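Local coordinates for Rho guanine nucleotide exchange factor 12 (Homo sapiens, PDB 1TXD), which acts as a guanine nucleotide exchange factor for the GTPase RhoA, represented here by its tandem DH and PH domains, at residues 29-34 against 178-183; 58-61 against 67-70; 225-230 against 276-281. The protein carries 1 engineered substitution. All coordinates share one frame; numbering follows the deposited sequence.

How the contacts relate
Contacts 1 and 2 both belong to the helical DH domain, whereas contact 3 joins the last DH helix to a strand of the PH domain. Contact 2 is the buried one: all its touching residues are enclosed, and it meets through one leucine methyl. Contact 1, its centre about 34 Å from that of contact 2, is only partly buried and mixes leucine packing with the aliphatic stem of an exposed glutamate. Contact 3 is also partly buried, but its chemistry is aromatic, two tyrosines and a leucine. Contacts 1 and 3, with centres about 42 Å apart, lie on opposite sides of the chain's centre. No cross-segment hydrogen bond occurs in any of them.

Contact 1 (29-34 against 178-183); sequences INELFY and PLLLDN
Leu180 meets both Leu32 and Glu31, and apolar packing accounts for the contact. Leu32 CD1 lies 4.2 Å from Leu180 CD1, and the two residues also mark the backbone register, with the CA atoms of Leu32 and Leu180 6.1 Å apart. The second methyl of Leu32 turns to another partner, as CD2 comes to 4.5 Å from Leu181 CD1. Leu181 starts off to one side, and its CD1 branch turns in toward Leu32. Leu181 and Leu32 are buried, and further apolar cover comes from Ala200, Ala201 and Cys204 of helix 191-230 on Leu181 and from Met86 of helix 72-90 on Leu32.

The segments 29-34 and 178-183 run roughly antiparallel, their N-to-C directions 154° apart and their local axes 9.4 Å apart at closest. This is packing within the DH helical bundle, between helices 20-57 and 169-186. The first and the penultimate long helices of this bundle probably contribute, as in other DH domains, to the GTPase-binding surface.

A different kind of touch lies at the solvent-exposed Glu31, which approaches with its hydrocarbon stem: CG sits 3.7 Å from Leu180 CD2, and the two side chains cross at about a right angle. CG stands opposite the backbone N (chi1 -175°), and the bend at chi2 (64°) turns the carboxylate away from the leucine, leaving CG to make the contact.

Contact 2 (58-61 against 67-70); sequences GILS and KIFS
The backbones of Leu60 and Ile68 stand well apart, their CA atoms 9.5 Å from each other, so the loop 58-61 and the end of helix 62-69 meet through side chains only. Leu60 does the bridging. It points its side chain to the helix end, and CG lies across from the carbonyl carbon (chi1 -54°), which sends CD1 forward to Ile68. Leu60 CD1 and Ile68 CD1 are 4.0 Å apart, end methyl against end methyl, while the two side chains cross at about a right angle. Ile68 reaches out with an extended CG1 branch (chi2 178°). The same Leu60 CD1 also approaches the Phe69 ring obliquely, 4.4 Å from CE2. Ile68 turns its other branch to that ring: CG2 sits over the centre of the Phe69 ring, 3.7 Å above its plane, so the isoleucine packs against both the leucine and the phenylalanine.

The arrangement is a short loop joining two helices of the DH bundle. Gly58, just past helix 20-57, leaves helical geometry with a positive phi (72°) that suits glycine, and Ser61 is the N-cap of helix 62-69. The side chain of Ser61 caps a backbone N further along, and Ser61 N bonds to Glu64 OE1, a pairing consistent with a capping box.

All three touching residues are buried. Phe145 of helix 143-154 packs on both Leu60 and Ile68, Val54 of helix 20-57 lies against Leu60 and Phe69, and the rings of Phe69 and Tyr51 meet edge-to-face.

Contact 3 (225-230 against 276-281); sequences EDYQRR and YTLLLE
Tyr227 CG stands opposite the carbonyl carbon (chi1 -66°) while Tyr276 CG lies opposite the backbone N (chi1 -166°), and these two settings bring the hydroxyl ends of the rings together across the junction of the DH and PH domains. Helix 191-230, the long last helix of the DH bundle, here faces strand 275-280 of the PH beta sandwich. The tyrosine side chains cross at about a right angle, with Tyr227 OH 3.6 Å from Tyr276 OH. The hydroxyl of Tyr276 is hydrogen-bonded to OE1 of Glu260 on strand 257-266.

Leu278 supplies the apolar half: its CD2 lies 4.0 Å from Tyr227 CE2, and its CD1 is 4.1 Å from Tyr227 CD2, CD2 coming obliquely to the ring. Met257, on the neighbouring strand, packs on both Tyr227 and Leu278. Replacing Tyr227 by an alanine would probably open a gap beside the methyls of Leu278 and the ring of Tyr276, leaving residues 225-230 without a side chain touching 276-281.

On the helix, Tyr227 CD1 lies in plane at the edge of the Arg230 guanidinium group. Arg230 and Arg229 share Asp226 in a salt-bridge network, and Arg229 NH2 donates to Asp226 OD1 over 3.0 Å at an N-H...O angle of 157°, reaching the oxygen from above the carboxylate plane.

Contact 1 (29-34 against 178-183)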
loop_
_atom_site.group_PDB
_atom_site.type_symbol
_atom_site.label_atom_id
_atom_site.label_comp_id
_atom_site.label_asym_id
_atom_site.label_seq_id
_atom_site.Cartn_x
_atom_site.Cartn_y
_atom_site.Cartn_z
ATOM N N ILE A 29 20.478 16.946 11.924
ATOM C CA ILE A 29 21.106 15.642 11.785
ATOM C C ILE A 29 20.676 14.773 12.966
ATOM O O ILE A 29 20.499 13.560 12.846
ATOM C CB ILE A 29 22.647 15.719 11.748
ATOM C CG1 ILE A 29 23.122 16.255 10.411
ATOM C CG2 ILE A 29 23.260 14.333 11.927
ATOM C CD1 ILE A 29 24.583 16.667 10.415
ATOM N N ASN A 30 20.534 15.393 14.119
ATOM C CA ASN A 30 20.178 14.656 15.313
ATOM C C ASN A 30 18.732 14.194 15.336
ATOM O O ASN A 30 18.427 13.195 15.980
ATOM C CB ASN A 30 20.466 15.478 16.552
ATOM C CG ASN A 30 21.803 15.196 17.077
ATOM O OD1 ASN A 30 21.977 14.285 17.882
ATOM N ND2 ASN A 30 22.805 15.970 16.615
ATOM N N GLU A 31 17.872 14.944 14.644
ATOM C CA GLU A 31 16.502 14.573 14.444
ATOM C C GLU A 31 16.419 13.286 13.601
ATOM O O GLU A 31 15.593 12.441 13.883
ATOM C CB GLU A 31 15.740 15.733 13.769
ATOM C CG GLU A 31 14.232 15.566 13.578
ATOM C CD GLU A 31 13.442 15.459 14.878
ATOM O OE1 GLU A 31 14.066 15.195 15.949
ATOM O OE2 GLU A 31 12.183 15.610 14.827
ATOM N N LEU A 32 17.260 13.169 12.575
ATOM C CA LEU A 32 17.280 12.027 11.720
ATOM C C LEU A 32 17.736 10.834 12.539
ATOM O O LEU A 32 17.041 9.803 12.554
ATOM C CB LEU A 32 18.198 12.229 10.518
ATOM C CG LEU A 32 18.628 10.941 9.799
ATOM C CD1 LEU A 32 17.454 10.205 9.116
ATOM C CD2 LEU A 32 19.676 11.272 8.821
ATOM N N PHE A 33 18.825 10.997 13.282
ATOM C CA PHE A 33 19.310 9.905 14.098
ATOM C C PHE A 33 18.301 9.482 15.167
ATOM O O PHE A 33 18.001 8.317 15.256
ATOM C CB PHE A 33 20.664 10.209 14.740
ATOM C CG PHE A 33 21.808 10.393 13.744
ATOM C CD1 PHE A 33 21.588 10.520 12.373
ATOM C CD2 PHE A 33 23.115 10.478 14.205
ATOM C CE1 PHE A 33 22.660 10.734 11.484
ATOM C CE2 PHE A 33 24.169 10.675 13.320
ATOM C CZ PHE A 33 23.929 10.792 11.960
ATOM N N TYR A 34 17.757 10.436 15.925
ATOM C CA TYR A 34 16.883 10.164 17.040
ATOM C C TYR A 34 15.576 9.453 16.627
ATOM O O TYR A 34 15.151 8.540 17.308
ATOM C CB TYR A 34 16.552 11.479 17.784
ATOM C CG TYR A 34 15.636 11.303 18.988
ATOM C CD1 TYR A 34 16.170 11.241 20.287
ATOM C CD2 TYR A 34 14.217 11.190 18.841
ATOM C CE1 TYR A 34 15.335 11.068 21.413
ATOM C CE2 TYR A 34 13.391 10.999 19.952
ATOM C CZ TYR A 34 13.963 10.946 21.239
ATOM O OH TYR A 34 13.188 10.777 22.358
ATOM N N PRO A 178 12.564 11.968 3.209
ATOM C CA PRO A 178 12.825 13.085 2.307
ATOM C C PRO A 178 12.901 14.435 3.018
ATOM O O PRO A 178 13.741 15.265 2.663
ATOM C CB PRO A 178 11.643 13.058 1.348
ATOM C CG PRO A 178 11.124 11.725 1.393
ATOM C CD PRO A 178 11.362 11.217 2.820
ATOM N N LEU A 179 12.032 14.643 4.001
ATOM C CA LEU A 179 11.904 15.927 4.670
ATOM C C LEU A 179 13.094 16.106 5.622
ATOM O O LEU A 179 13.734 17.157 5.667
ATOM C CB LEU A 179 10.574 15.968 5.434
ATOM C CG LEU A 179 9.304 15.499 4.685
ATOM C CD1 LEU A 179 8.111 15.181 5.647
ATOM C CD2 LEU A 179 8.934 16.577 3.609
ATOM N N LEU A 180 13.413 15.051 6.345
ATOM C CA LEU A 180 14.585 15.040 7.211
ATOM C C LEU A 180 15.876 15.397 6.474
ATOM O O LEU A 180 16.667 16.191 6.974
ATOM C CB LEU A 180 14.734 13.689 7.869
ATOM C CG LEU A 180 13.640 13.332 8.873
ATOM C CD1 LEU A 180 13.571 11.830 9.105
ATOM C CD2 LEU A 180 13.827 14.069 10.202
ATOM N N LEU A 181 16.065 14.835 5.279
ATOM C CA LEU A 181 17.256 15.088 4.480
ATOM C C LEU A 181 17.214 16.487 3.847
ATOM O O LEU A 181 18.229 17.153 3.786
ATOM C CB LEU A 181 17.499 13.973 3.432
ATOM C CG LEU A 181 18.310 12.777 3.981
ATOM C CD1 LEU A 181 17.511 12.043 4.974
ATOM C CD2 LEU A 181 18.739 11.773 2.930
ATOM N N ASP A 182 16.053 16.937 3.390
ATOM C CA ASP A 182 15.917 18.300 2.901
ATOM C C ASP A 182 16.340 19.324 3.966
ATOM O O ASP A 182 16.909 20.367 3.648
ATOM C CB ASP A 182 14.477 18.616 2.546
ATOM C CG ASP A 182 14.041 18.058 1.219
ATOM O OD1 ASP A 182 14.859 17.565 0.425
ATOM O OD2 ASP A 182 12.835 18.117 0.895
ATOM N N ASN A 183 16.064 19.022 5.231
ATOM C CA ASN A 183 16.349 19.966 6.309
ATOM C C ASN A 183 17.826 19.978 6.631
ATOM O O ASN A 183 18.393 21.025 6.941
ATOM C CB ASN A 183 15.544 19.644 7.560
ATOM C CG ASN A 183 14.269 20.433 7.636
ATOM O OD1 ASN A 183 14.091 21.434 6.926
ATOM N ND2 ASN A 183 13.371 20.006 8.506
#

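Contact 2 (58-61 against 67-70)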
loop_
_atom_site.group_PDB
_atom_site.type_symbol
_atom_site.label_atom_id
_atom_site.label_comp_id
_atom_site.label_asym_id
_atom_site.label_seq_id
_atom_site.Cartn_x
_atom_site.Cartn_y
_atom_site.Cartn_z
ATOM N N GLY A 58 2.094 -20.857 18.523
ATOM C CA GLY A 58 1.691 -21.759 17.447
ATOM C C GLY A 58 0.251 -21.629 17.011
ATOM O O GLY A 58 -0.266 -22.557 16.416
ATOM N N ILE A 59 -0.356 -20.472 17.289
ATOM C CA ILE A 59 -1.748 -20.160 16.979
ATOM C C ILE A 59 -1.994 -20.006 15.478
ATOM O O ILE A 59 -3.088 -20.340 15.010
ATOM C CB ILE A 59 -2.160 -18.741 17.613
ATOM C CG1 ILE A 59 -2.069 -18.688 19.112
ATOM C CG2 ILE A 59 -3.525 -18.281 17.116
ATOM C CD1 ILE A 59 -2.516 -19.933 19.795
ATOM N N LEU A 60 -1.034 -19.378 14.782
ATOM C CA LEU A 60 -1.091 -19.191 13.348
ATOM C C LEU A 60 -0.311 -20.236 12.567
ATOM O O LEU A 60 0.652 -20.821 13.026
ATOM C CB LEU A 60 -0.607 -17.805 12.937
ATOM C CG LEU A 60 -1.327 -16.626 13.650
ATOM C CD1 LEU A 60 -0.590 -15.389 13.351
ATOM C CD2 LEU A 60 -2.763 -16.549 13.275
ATOM N N SER A 61 -0.794 -20.489 11.374
ATOM C CA SER A 61 -0.134 -21.388 10.410
ATOM C C SER A 61 1.034 -20.671 9.749
ATOM O O SER A 61 1.092 -19.435 9.813
ATOM C CB SER A 61 -1.146 -21.810 9.376
ATOM O OG SER A 61 -1.415 -20.758 8.489
ATOM N N LYS A 67 1.153 -13.996 5.879
ATOM C CA LYS A 67 0.201 -13.006 5.400
ATOM C C LYS A 67 0.104 -11.845 6.440
ATOM O O LYS A 67 -0.147 -10.738 6.047
ATOM C CB LYS A 67 -1.167 -13.626 5.191
ATOM C CG LYS A 67 -1.373 -14.239 3.813
ATOM C CD LYS A 67 -1.664 -13.106 2.757
ATOM C CE LYS A 67 -1.775 -13.680 1.410
ATOM N NZ LYS A 67 -1.735 -12.675 0.241
ATOM N N ILE A 68 0.381 -12.083 7.741
ATOM C CA ILE A 68 0.191 -10.969 8.727
ATOM C C ILE A 68 1.474 -10.081 8.869
ATOM O O ILE A 68 1.392 -8.863 8.702
ATOM C CB ILE A 68 -0.315 -11.491 10.057
ATOM C CG1 ILE A 68 -1.762 -12.037 9.852
ATOM C CG2 ILE A 68 -0.300 -10.383 11.095
ATOM C CD1 ILE A 68 -2.332 -12.610 11.065
ATOM N N PHE A 69 2.614 -10.745 8.990
ATOM C CA PHE A 69 3.916 -10.153 9.315
ATOM C C PHE A 69 4.961 -10.112 8.225
ATOM O O PHE A 69 5.980 -9.419 8.365
ATOM C CB PHE A 69 4.535 -10.972 10.490
ATOM C CG PHE A 69 3.724 -10.923 11.740
ATOM C CD1 PHE A 69 3.592 -9.706 12.453
ATOM C CD2 PHE A 69 3.102 -12.091 12.239
ATOM C CE1 PHE A 69 2.789 -9.645 13.625
ATOM C CE2 PHE A 69 2.293 -12.056 13.399
ATOM C CZ PHE A 69 2.166 -10.845 14.126
ATOM N N SER A 70 4.771 -10.924 7.181
ATOM C CA SER A 70 5.638 -10.955 5.998
ATOM C C SER A 70 7.080 -10.833 6.375
ATOM O O SER A 70 7.682 -11.702 7.130
ATOM C CB SER A 70 5.142 -9.928 4.956
ATOM O OG SER A 70 5.253 -8.547 5.428
#

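Contact 3 (225-230 against 276-281)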
loop_
_atom_site.group_PDB
_atom_site.type_symbol
_atom_site.label_atom_id
_atom_site.label_comp_id
_atom_site.label_asym_id
_atom_site.label_seq_id
_atom_site.Cartn_x
_atom_site.Cartn_y
_atom_site.Cartn_z
ATOM N N GLU A 225 -9.448 -9.438 -4.207
ATOM C CA GLU A 225 -9.407 -10.709 -3.470
ATOM C C GLU A 225 -10.613 -10.806 -2.530
ATOM O O GLU A 225 -11.160 -11.885 -2.243
ATOM C CB GLU A 225 -8.096 -10.750 -2.669
ATOM C CG GLU A 225 -7.784 -12.060 -2.040
ATOM C CD GLU A 225 -6.369 -12.053 -1.466
ATOM O OE1 GLU A 225 -5.412 -12.044 -2.261
ATOM O OE2 GLU A 225 -6.227 -12.046 -0.229
ATOM N N ASP A 226 -10.980 -9.640 -2.019
ATOM C CA ASP A 226 -12.178 -9.431 -1.210
ATOM C C ASP A 226 -13.425 -9.634 -2.061
ATOM O O ASP A 226 -14.353 -10.320 -1.652
ATOM C CB ASP A 226 -12.198 -7.993 -0.648
ATOM C CG ASP A 226 -13.267 -7.807 0.427
ATOM O OD1 ASP A 226 -13.194 -8.508 1.477
ATOM O OD2 ASP A 226 -14.209 -6.993 0.284
ATOM N N TYR A 227 -13.453 -9.016 -3.245
ATOM C CA TYR A 227 -14.603 -9.198 -4.122
ATOM C C TYR A 227 -14.698 -10.674 -4.491
ATOM O O TYR A 227 -15.762 -11.268 -4.381
ATOM C CB TYR A 227 -14.465 -8.316 -5.348
ATOM C CG TYR A 227 -14.530 -6.840 -5.064
ATOM C CD1 TYR A 227 -15.012 -6.327 -3.853
ATOM C CD2 TYR A 227 -14.155 -5.950 -6.024
ATOM C CE1 TYR A 227 -15.057 -4.942 -3.612
ATOM C CE2 TYR A 227 -14.215 -4.587 -5.812
ATOM C CZ TYR A 227 -14.671 -4.081 -4.614
ATOM O OH TYR A 227 -14.713 -2.696 -4.472
ATOM N N GLN A 228 -13.572 -11.289 -4.850
ATOM C CA GLN A 228 -13.561 -12.711 -5.232
ATOM C C GLN A 228 -14.062 -13.615 -4.129
ATOM O O GLN A 228 -14.581 -14.709 -4.399
ATOM C CB GLN A 228 -12.154 -13.179 -5.657
ATOM C CG GLN A 228 -12.052 -14.683 -6.117
ATOM C CD GLN A 228 -12.914 -15.012 -7.359
ATOM O OE1 GLN A 228 -13.595 -14.145 -7.905
ATOM N NE2 GLN A 228 -12.881 -16.265 -7.787
ATOM N N ARG A 229 -13.912 -13.170 -2.888
ATOM C CA ARG A 229 -14.357 -13.967 -1.734
ATOM C C ARG A 229 -15.875 -13.864 -1.596
ATOM O O ARG A 229 -16.553 -14.862 -1.428
ATOM C CB ARG A 229 -13.661 -13.483 -0.455
ATOM C CG ARG A 229 -13.721 -14.433 0.726
ATOM C CD ARG A 229 -13.112 -13.851 2.018
ATOM N NE ARG A 229 -13.476 -12.445 2.211
ATOM C CZ ARG A 229 -14.678 -12.004 2.606
ATOM N NH1 ARG A 229 -15.666 -12.850 2.892
ATOM N NH2 ARG A 229 -14.894 -10.696 2.721
ATOM N N ARG A 230 -16.395 -12.646 -1.715
ATOM C CA ARG A 230 -17.833 -12.371 -1.569
ATOM C C ARG A 230 -18.695 -12.833 -2.776
ATOM O O ARG A 230 -19.925 -12.881 -2.695
ATOM C CB ARG A 230 -18.030 -10.867 -1.285
ATOM C CG ARG A 230 -17.297 -10.399 -0.001
ATOM C CD ARG A 230 -17.709 -9.025 0.509
ATOM N NE ARG A 230 -17.450 -7.973 -0.482
ATOM C CZ ARG A 230 -18.191 -6.875 -0.662
ATOM N NH1 ARG A 230 -19.274 -6.647 0.074
ATOM N NH2 ARG A 230 -17.849 -5.991 -1.595
ATOM N N TYR A 276 -23.590 -3.322 -8.892
ATOM C CA TYR A 276 -22.221 -2.876 -8.736
ATOM C C TYR A 276 -21.412 -3.638 -9.779
ATOM O O TYR A 276 -21.492 -4.866 -9.867
ATOM C CB TYR A 276 -21.700 -3.190 -7.326
ATOM C CG TYR A 276 -20.424 -2.454 -6.989
ATOM C CD1 TYR A 276 -20.467 -1.187 -6.400
ATOM C CD2 TYR A 276 -19.172 -3.014 -7.276
ATOM C CE1 TYR A 276 -19.304 -0.498 -6.103
ATOM C CE2 TYR A 276 -17.999 -2.332 -6.973
ATOM C CZ TYR A 276 -18.076 -1.076 -6.393
ATOM O OH TYR A 276 -16.927 -0.397 -6.088
ATOM N N THR A 277 -20.618 -2.909 -10.547
ATOM C CA THR A 277 -20.049 -3.423 -11.784
ATOM C C THR A 277 -18.554 -3.303 -11.741
ATOM O O THR A 277 -18.038 -2.351 -11.191
ATOM C CB THR A 277 -20.604 -2.579 -12.978
ATOM O OG1 THR A 277 -21.987 -2.880 -13.158
ATOM C CG2 THR A 277 -19.944 -2.957 -14.301
ATOM N N LEU A 278 -17.853 -4.240 -12.357
ATOM C CA LEU A 278 -16.413 -4.219 -12.324
ATOM C C LEU A 278 -15.852 -4.356 -13.698
ATOM O O LEU A 278 -16.043 -5.375 -14.346
ATOM C CB LEU A 278 -15.880 -5.379 -11.484
ATOM C CG LEU A 278 -16.531 -5.709 -10.136
ATOM C CD1 LEU A 278 -15.870 -6.963 -9.617
ATOM C CD2 LEU A 278 -16.472 -4.572 -9.108
ATOM N N LEU A 279 -15.156 -3.317 -14.143
ATOM C CA LEU A 279 -14.331 -3.387 -15.348
ATOM C C LEU A 279 -12.952 -3.974 -15.033
ATOM O O LEU A 279 -12.141 -3.331 -14.364
ATOM C CB LEU A 279 -14.153 -1.995 -15.951
ATOM C CG LEU A 279 -13.168 -1.874 -17.112
ATOM C CD1 LEU A 279 -13.431 -2.932 -18.188
ATOM C CD2 LEU A 279 -13.277 -0.471 -17.714
ATOM N N LEU A 280 -12.699 -5.180 -15.535
ATOM C CA LEU A 280 -11.405 -5.849 -15.415
ATOM C C LEU A 280 -10.649 -5.793 -16.737
ATOM O O LEU A 280 -11.141 -5.229 -17.713
ATOM C CB LEU A 280 -11.601 -7.307 -14.982
ATOM C CG LEU A 280 -12.587 -7.532 -13.838
ATOM C CD1 LEU A 280 -12.582 -9.011 -13.411
ATOM C CD2 LEU A 280 -12.264 -6.643 -12.648
ATOM N N GLU A 281 -9.457 -6.391 -16.771
ATOM C CA GLU A 281 -8.576 -6.320 -17.945
ATOM C C GLU A 281 -9.288 -6.728 -19.233
ATOM O O GLU A 281 -9.117 -6.093 -20.281
ATOM C CB GLU A 281 -7.342 -7.220 -17.760
ATOM C CG GLU A 281 -6.039 -6.475 -17.484
ATOM C CD GLU A 281 -4.940 -7.380 -16.937
ATOM O OE1 GLU A 281 -4.978 -8.603 -17.204
ATOM O OE2 GLU A 281 -4.034 -6.871 -16.236
#